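Local coordinates for anabena Tic22 (Anabaena sp., PDB 4EV1), which probably acts as a chaperone in protein transport, as a cyanobacterial member of the Tic22-like family associated with thylakoids, at residues A[3-7]-A[89-93]; A[47-53]-A[105-110]; A[129-133]-A[186-190]. One frame throughout, in Å; residues are numbered along the deposited sequence.

Contact 1: residues A[3-7]-A[89-93]; sequences SEQQI and YQQLQ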
# COMPACT_ATOMS: atom_id res chain seq x y z
N SER A 3 -5.60 -4.01 18.27
CA SER A 3 -4.56 -3.20 18.88
C SER A 3 -3.71 -2.55 17.79
O SER A 3 -3.78 -2.97 16.63
CB SER A 3 -3.67 -4.07 19.75
OG SER A 3 -2.82 -4.91 18.97
N GLU A 4 -2.94 -1.53 18.16
CA GLU A 4 -1.92 -0.95 17.27
C GLU A 4 -0.88 -1.99 16.79
O GLU A 4 -0.41 -1.91 15.65
CB GLU A 4 -1.20 0.23 17.95
CG GLU A 4 -1.99 1.57 17.92
CD GLU A 4 -2.10 2.19 16.50
OE1 GLU A 4 -1.36 3.17 16.22
OE2 GLU A 4 -2.92 1.72 15.67
N GLN A 5 -0.51 -2.95 17.65
CA GLN A 5 0.39 -4.00 17.22
C GLN A 5 -0.29 -4.95 16.23
O GLN A 5 0.33 -5.38 15.26
CB GLN A 5 0.99 -4.77 18.40
CG GLN A 5 1.98 -5.87 17.96
CD GLN A 5 3.19 -5.33 17.19
OE1 GLN A 5 3.67 -4.19 17.42
NE2 GLN A 5 3.70 -6.14 16.24
N GLN A 6 -1.55 -5.28 16.46
CA GLN A 6 -2.28 -6.11 15.51
C GLN A 6 -2.44 -5.44 14.15
O GLN A 6 -2.32 -6.11 13.13
CB GLN A 6 -3.66 -6.48 16.05
CG GLN A 6 -3.57 -7.48 17.20
CD GLN A 6 -4.92 -7.69 17.90
OE1 GLN A 6 -5.61 -6.73 18.23
NE2 GLN A 6 -5.28 -8.95 18.11
N ILE A 7 -2.77 -4.15 14.13
CA ILE A 7 -2.91 -3.39 12.90
C ILE A 7 -1.55 -3.34 12.17
O ILE A 7 -1.50 -3.60 10.97
CB ILE A 7 -3.45 -1.95 13.16
CG1 ILE A 7 -4.89 -2.03 13.68
CG2 ILE A 7 -3.41 -1.12 11.93
CD1 ILE A 7 -5.56 -0.67 13.89
N TYR A 89 3.61 2.94 8.92
CA TYR A 89 2.43 3.31 9.71
C TYR A 89 2.84 3.65 11.17
O TYR A 89 2.57 4.75 11.67
CB TYR A 89 1.44 2.13 9.74
CG TYR A 89 0.24 2.34 10.67
CD1 TYR A 89 -0.72 3.28 10.38
CD2 TYR A 89 0.12 1.59 11.84
CE1 TYR A 89 -1.82 3.47 11.25
CE2 TYR A 89 -0.95 1.76 12.70
CZ TYR A 89 -1.93 2.69 12.40
OH TYR A 89 -2.99 2.85 13.27
N GLN A 90 3.54 2.72 11.80
CA GLN A 90 3.99 2.90 13.18
C GLN A 90 4.86 4.11 13.35
O GLN A 90 4.66 4.93 14.26
CB GLN A 90 4.69 1.61 13.66
CG GLN A 90 5.22 1.68 15.08
CD GLN A 90 5.99 0.44 15.44
OE1 GLN A 90 7.12 0.22 14.98
NE2 GLN A 90 5.37 -0.40 16.24
N GLN A 91 5.81 4.30 12.44
CA GLN A 91 6.66 5.45 12.50
C GLN A 91 5.84 6.76 12.43
O GLN A 91 6.09 7.72 13.18
CB GLN A 91 7.71 5.41 11.41
CG GLN A 91 8.61 6.62 11.46
CD GLN A 91 9.80 6.57 10.57
OE1 GLN A 91 10.50 5.56 10.49
NE2 GLN A 91 10.06 7.68 9.89
N LEU A 92 4.88 6.81 11.52
CA LEU A 92 4.04 8.01 11.39
C LEU A 92 3.24 8.26 12.68
O LEU A 92 3.10 9.40 13.10
CB LEU A 92 3.13 7.96 10.16
CG LEU A 92 3.82 8.09 8.81
CD1 LEU A 92 2.87 7.66 7.67
CD2 LEU A 92 4.33 9.53 8.62
N GLN A 93 2.77 7.19 13.32
CA GLN A 93 2.01 7.33 14.57
C GLN A 93 2.92 7.82 15.72
O GLN A 93 2.50 8.68 16.52
CB GLN A 93 1.29 6.02 14.96
CG GLN A 93 0.18 5.58 14.00
CD GLN A 93 -1.07 6.46 14.11
OE1 GLN A 93 -1.14 7.53 13.48
NE2 GLN A 93 -2.04 6.03 14.92
O HOH W 1 6.00 -3.38 16.98
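Tyr89 reaches across to the N-terminal helix with its hydroxyl, which gives a hydrogen bond to Glu4 OE2. The bond from Tyr89 OH to Glu4 OE2 is 2.7 Å long and uses the syn lone pair, the one on the side of the other carboxylate oxygen. Glu4 OE2 lies at the ring edge, in its plane, and the carboxylate stands 76° from the ring plane. With CG anti to its own backbone N (chi1 173°), the tyrosine extends from helix 85-94 toward Glu4 and Ile7. Ile7 CG2 comes at the same ring from a slant, 3.9 Å from Tyr89 CE2. The hydroxyl has a second partner in Gln197 NE2, and Leu193 and Leu196 of helix 189-198 pack on Ile7, so the buried base of the contact is shared with a third helix. Gln90, one step on, works through water: water 1 lies 2.5 Å from Gln5 OE1, to which it donates, and accepts from Gln90 NE2 at 3.1 Å, while Gln5 NE2 is held by Glu9. This is helix-to-helix packing near the start of helix 4-11, whose first turn is closed by a capping box: Ser3 OG accepts from Gln6 N at 2.8 Å, and Ser3 N gives to Gln6 OE1 at 2.7 Å. Gln93, a turn after Tyr89, lays CG over one face of the tyrosine ring, toward its rim. Its bent chain then delivers Gln93 NE2 to Glu4 OE1 at 3.2 Å along a nearly straight N-H line (169°), tilted out of the carboxylate plane on its syn side; Gln93 OE1 takes a bond from Lys96.

Contact 2: residues A[47-53]-A[105-110]; sequences AYMSRQE and AFKPVD
A parallel beta ladder between the ends of strands 43-48 and 102-107, continued by a salt-bridge network where both segments leave the sheet, makes up this contact. Ala47 N gives to Ala105 O at 2.6 Å, Lys107 N to Ala47 O at 2.9 Å, and Met49 N to Lys107 O at 3.0 Å. On one face of the sheet Ala47 CB sits over the Phe106 ring, offset toward its rim; on the other, Lys107 CB and CG pass at a slant by Tyr48 CD2. Beyond the ladder, chi1 of 178° points the Lys107 chain away from its own amide, and bends at chi2 and chi4 bring NZ back to Glu53, in the first turn of helix 51-63. Lys107 NZ meets Glu53 OE1 at 2.7 Å, on the syn side and 35° out of the carboxylate plane, and also bonds to Pro108 O at 2.9 Å and to Asp110 OD1 at 3.0 Å. Trading this lysine for a methionine would probably leave Glu53 and Asp110, whose OE2 and OD2 are 4.2 Å apart, to repel each other without the ammonium between them. Water 2 braces the turn, donating to Glu53 OE1 and Lys107 O and accepting from Ser50 N. Ser50 OG caps helix 51-63 by accepting from Glu53 N, and Ser50 CB rests 3.6 Å from Val109 CG2. Strand 15-20 lies against Ala47 and Met49 through Ile16, helix 51-63 meets the Tyr48 ring with Ala54 and Phe57, and Leu85 and Ile88 of helix 85-94 pack on Phe106.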
# COMPACT_ATOMS: atom_id res chain seq x y z
N ALA A 47 7.05 7.19 -1.64
CA ALA A 47 7.00 5.75 -1.48
C ALA A 47 6.26 5.14 -2.68
O ALA A 47 5.45 5.82 -3.33
CB ALA A 47 6.32 5.34 -0.14
N TYR A 48 6.56 3.89 -2.98
CA TYR A 48 6.03 3.19 -4.14
C TYR A 48 5.44 1.85 -3.75
O TYR A 48 6.05 1.07 -3.00
CB TYR A 48 7.14 2.93 -5.16
CG TYR A 48 7.70 4.17 -5.81
CD1 TYR A 48 8.76 4.88 -5.22
CD2 TYR A 48 7.22 4.63 -7.02
CE1 TYR A 48 9.32 6.04 -5.82
CE2 TYR A 48 7.76 5.80 -7.62
CZ TYR A 48 8.79 6.49 -7.01
OH TYR A 48 9.32 7.62 -7.58
N MET A 49 4.31 1.53 -4.38
CA MET A 49 3.69 0.22 -4.27
C MET A 49 4.37 -0.76 -5.18
O MET A 49 4.30 -1.98 -4.92
CB MET A 49 2.21 0.30 -4.62
CG MET A 49 1.40 1.17 -3.63
SD MET A 49 1.67 0.87 -1.89
CE MET A 49 1.20 -0.79 -1.80
N SER A 50 5.05 -0.22 -6.22
CA SER A 50 5.75 -1.05 -7.22
C SER A 50 7.27 -0.85 -7.17
O SER A 50 7.77 0.26 -7.35
CB SER A 50 5.28 -0.71 -8.64
OG SER A 50 6.24 -1.09 -9.61
N ARG A 51 8.00 -1.95 -6.97
CA ARG A 51 9.46 -1.90 -6.97
C ARG A 51 10.00 -1.43 -8.31
O ARG A 51 10.93 -0.62 -8.37
CB ARG A 51 10.03 -3.28 -6.61
CG ARG A 51 11.53 -3.27 -6.37
CD ARG A 51 11.96 -4.49 -5.56
NE ARG A 51 12.32 -5.62 -6.41
CZ ARG A 51 13.55 -5.87 -6.84
NH1 ARG A 51 14.55 -5.06 -6.50
NH2 ARG A 51 13.78 -6.92 -7.61
N GLN A 52 9.43 -1.95 -9.40
CA GLN A 52 9.87 -1.59 -10.75
C GLN A 52 9.72 -0.08 -10.99
O GLN A 52 10.60 0.54 -11.61
CB GLN A 52 9.12 -2.39 -11.84
CG GLN A 52 9.24 -1.76 -13.28
CD GLN A 52 9.07 -2.75 -14.42
OE1 GLN A 52 9.49 -2.48 -15.55
NE2 GLN A 52 8.44 -3.88 -14.15
N GLU A 53 8.62 0.50 -10.50
CA GLU A 53 8.42 1.96 -10.60
C GLU A 53 9.47 2.73 -9.83
O GLU A 53 10.00 3.73 -10.35
CB GLU A 53 6.99 2.41 -10.17
CG GLU A 53 5.98 2.18 -11.24
CD GLU A 53 4.52 2.51 -10.84
OE1 GLU A 53 4.33 3.44 -10.04
OE2 GLU A 53 3.59 1.83 -11.38
N ALA A 105 4.64 10.19 0.75
CA ALA A 105 3.62 10.23 -0.30
C ALA A 105 3.62 8.87 -0.97
O ALA A 105 4.71 8.36 -1.24
CB ALA A 105 3.97 11.30 -1.30
N PHE A 106 2.45 8.24 -1.13
CA PHE A 106 2.36 6.88 -1.70
C PHE A 106 1.90 6.85 -3.17
O PHE A 106 0.84 7.39 -3.49
CB PHE A 106 1.45 5.98 -0.86
CG PHE A 106 1.98 5.66 0.50
CD1 PHE A 106 1.91 6.60 1.51
CD2 PHE A 106 2.54 4.42 0.79
CE1 PHE A 106 2.39 6.31 2.78
CE2 PHE A 106 3.01 4.15 2.05
CZ PHE A 106 2.94 5.11 3.04
N LYS A 107 2.68 6.21 -4.03
CA LYS A 107 2.37 6.04 -5.46
C LYS A 107 1.79 4.67 -5.73
O LYS A 107 2.51 3.64 -5.64
CB LYS A 107 3.64 6.24 -6.30
CG LYS A 107 3.51 6.05 -7.83
CD LYS A 107 2.52 6.98 -8.49
CE LYS A 107 2.46 6.80 -10.01
NZ LYS A 107 2.41 5.34 -10.38
N PRO A 108 0.47 4.63 -6.04
CA PRO A 108 -0.12 3.35 -6.38
C PRO A 108 0.32 2.91 -7.78
O PRO A 108 0.80 3.73 -8.55
CB PRO A 108 -1.62 3.61 -6.35
CG PRO A 108 -1.80 5.10 -6.52
CD PRO A 108 -0.48 5.77 -6.17
N VAL A 109 0.16 1.64 -8.08
CA VAL A 109 0.54 1.08 -9.39
C VAL A 109 -0.48 1.54 -10.41
O VAL A 109 -1.68 1.48 -10.17
CB VAL A 109 0.59 -0.44 -9.32
CG1 VAL A 109 0.85 -1.06 -10.72
CG2 VAL A 109 1.65 -0.87 -8.30
N ASP A 110 -0.01 2.05 -11.55
CA ASP A 110 -0.90 2.70 -12.54
C ASP A 110 -2.03 1.78 -13.00
O ASP A 110 -3.17 2.21 -13.10
CB ASP A 110 -0.11 3.17 -13.79
CG ASP A 110 0.79 4.38 -13.50
OD1 ASP A 110 0.42 5.23 -12.64
OD2 ASP A 110 1.86 4.46 -14.16
O HOH W 2 4.33 2.34 -7.57

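Contact 3: residues A[129-133]-A[186-190]; sequences QFKSV and VLDID
Phe130 and Val186 come at each other from opposite directions, the ring reaching out from the loop that leads into strand 134-139 and the valine from strand 183-188. Phe130 CE1 lies 3.6 Å from Val186 CG1, which approaches the ring obliquely. Leu187 O is instead at the ring edge, near its plane, 3.6 Å from Phe130 CZ, while Asp188 CB meets the ring at an intermediate angle. Phe130 swings its ring out opposite the amide (chi1 -161°), and this carries it toward the strand, where Ile113 and Leu120 of helix 110-121 also touch it. Val186 packs on the same helix through Ala116 and Leu119.

Farther along, the loop turns its polar edge to the start of helix 189-198. Ser132 holds OG away from its backbone N (chi1 -166°), and the hydroxyl gives a very short bond, 2.5 Å from Ser132 OG to Asp190 OD2. The same OG lies beside the Ile189 methyl CG2, and Ser132 CB faces Asp188 CB at 4.0 Å. Val133 CB also packs on this methyl, 3.9 Å from Ile189 CG2. The backbone joins in where strand gives way to helix: Ile189 N donates to Val133 O at 3.1 Å, and Asp188 CA makes a CA-H...O contact of 3.3 Å with that same Val133 O. Asp188 is the N-cap of this helix, its OD1 accepting from Gly191 N.

Loop and helix start are thus joined by one backbone bond and one side-chain bond, with apolar contacts of Phe130 on Val186 and Val133 on Ile189 beside them. Asp190 divides its carboxylate, OD2 taking the serine hydroxyl and OD1 the amine of a bound cyclohexylaminoethanesulfonic acid, probably from the crystallisation liquor; a carboxylate between two donors is likely to be kept negatively charged.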
# COMPACT_ATOMS: atom_id res chain seq x y z
N GLN A 129 -11.31 10.76 -11.05
CA GLN A 129 -9.96 10.39 -10.58
C GLN A 129 -10.00 9.58 -9.26
O GLN A 129 -10.94 9.72 -8.47
CB GLN A 129 -9.06 11.63 -10.46
CG GLN A 129 -9.10 12.34 -9.10
CD GLN A 129 -8.37 13.68 -9.10
OE1 GLN A 129 -7.64 14.02 -10.05
NE2 GLN A 129 -8.56 14.45 -8.04
N PHE A 130 -8.98 8.74 -9.04
CA PHE A 130 -8.87 7.93 -7.81
C PHE A 130 -7.77 8.41 -6.85
O PHE A 130 -6.60 8.52 -7.22
CB PHE A 130 -8.65 6.45 -8.13
CG PHE A 130 -8.98 5.54 -6.97
CD1 PHE A 130 -10.28 5.13 -6.74
CD2 PHE A 130 -7.97 5.11 -6.10
CE1 PHE A 130 -10.59 4.28 -5.66
CE2 PHE A 130 -8.26 4.26 -5.03
CZ PHE A 130 -9.57 3.85 -4.80
N LYS A 131 -8.17 8.68 -5.61
CA LYS A 131 -7.23 9.03 -4.55
C LYS A 131 -6.79 7.82 -3.72
O LYS A 131 -7.55 6.88 -3.47
CB LYS A 131 -7.84 10.09 -3.62
CG LYS A 131 -8.32 11.36 -4.34
CD LYS A 131 -9.31 12.14 -3.47
CE LYS A 131 -9.48 13.57 -3.95
NZ LYS A 131 -10.49 14.25 -3.07
N SER A 132 -5.55 7.86 -3.30
CA SER A 132 -4.99 6.85 -2.39
C SER A 132 -4.71 5.55 -3.15
O SER A 132 -4.86 5.46 -4.38
CB SER A 132 -5.94 6.61 -1.18
OG SER A 132 -5.28 5.89 -0.14
N VAL A 133 -4.31 4.54 -2.39
CA VAL A 133 -3.93 3.23 -2.94
C VAL A 133 -5.17 2.37 -2.94
O VAL A 133 -5.75 2.16 -1.90
CB VAL A 133 -2.89 2.54 -2.06
CG1 VAL A 133 -2.47 1.19 -2.64
CG2 VAL A 133 -1.62 3.44 -1.89
N VAL A 186 -14.36 -1.78 -4.79
CA VAL A 186 -13.20 -0.91 -4.71
C VAL A 186 -13.13 -0.24 -3.33
O VAL A 186 -14.09 0.40 -2.87
CB VAL A 186 -13.19 0.13 -5.81
CG1 VAL A 186 -11.94 0.98 -5.69
CG2 VAL A 186 -13.21 -0.58 -7.13
N LEU A 187 -12.01 -0.46 -2.66
CA LEU A 187 -11.72 0.15 -1.37
C LEU A 187 -10.43 0.96 -1.53
O LEU A 187 -9.83 0.98 -2.59
CB LEU A 187 -11.52 -0.92 -0.30
CG LEU A 187 -12.70 -1.87 -0.05
CD1 LEU A 187 -12.26 -3.13 0.67
CD2 LEU A 187 -13.82 -1.14 0.73
N ASP A 188 -10.05 1.65 -0.48
CA ASP A 188 -8.71 2.22 -0.42
C ASP A 188 -8.11 2.04 0.95
O ASP A 188 -8.83 1.84 1.93
CB ASP A 188 -8.67 3.68 -0.86
CG ASP A 188 -9.42 4.57 0.04
OD1 ASP A 188 -9.12 4.58 1.23
OD2 ASP A 188 -10.30 5.32 -0.45
N ILE A 189 -6.79 2.05 0.99
CA ILE A 189 -6.05 1.70 2.20
C ILE A 189 -6.34 2.62 3.39
O ILE A 189 -6.37 2.16 4.53
CB ILE A 189 -4.53 1.66 1.94
CG1 ILE A 189 -3.80 1.03 3.12
CG2 ILE A 189 -3.98 3.04 1.70
CD1 ILE A 189 -4.07 -0.45 3.19
N ASP A 190 -6.54 3.90 3.14
CA ASP A 190 -6.91 4.82 4.24
C ASP A 190 -8.28 4.47 4.87
O ASP A 190 -8.43 4.46 6.06
CB ASP A 190 -6.91 6.26 3.73
CG ASP A 190 -5.51 6.74 3.36
OD1 ASP A 190 -4.72 6.95 4.30
OD2 ASP A 190 -5.19 6.87 2.15

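From the N terminus, helix 4-11 opens contact 1, which closes an 81-residue loop when helix 85-94 returns to it. Contact 2 opens inside that loop, at the end of strand 43-48, and closes after it, at strand 102-107, so the two cross; helix 85-94 leads on to that strand. Contact 3 follows in series, bringing the loop before strand 134-139 to the junction of strand 183-188 and helix 189-198. Contacts 2 and 3 touch, for Val133 packs against Met49, Phe106 and Pro108, joining the three-stranded sheet to the region of the two-stranded one. Helix 189-198, which starts in contact 3, also packs beside contact 1 through Leu193 and Gln197.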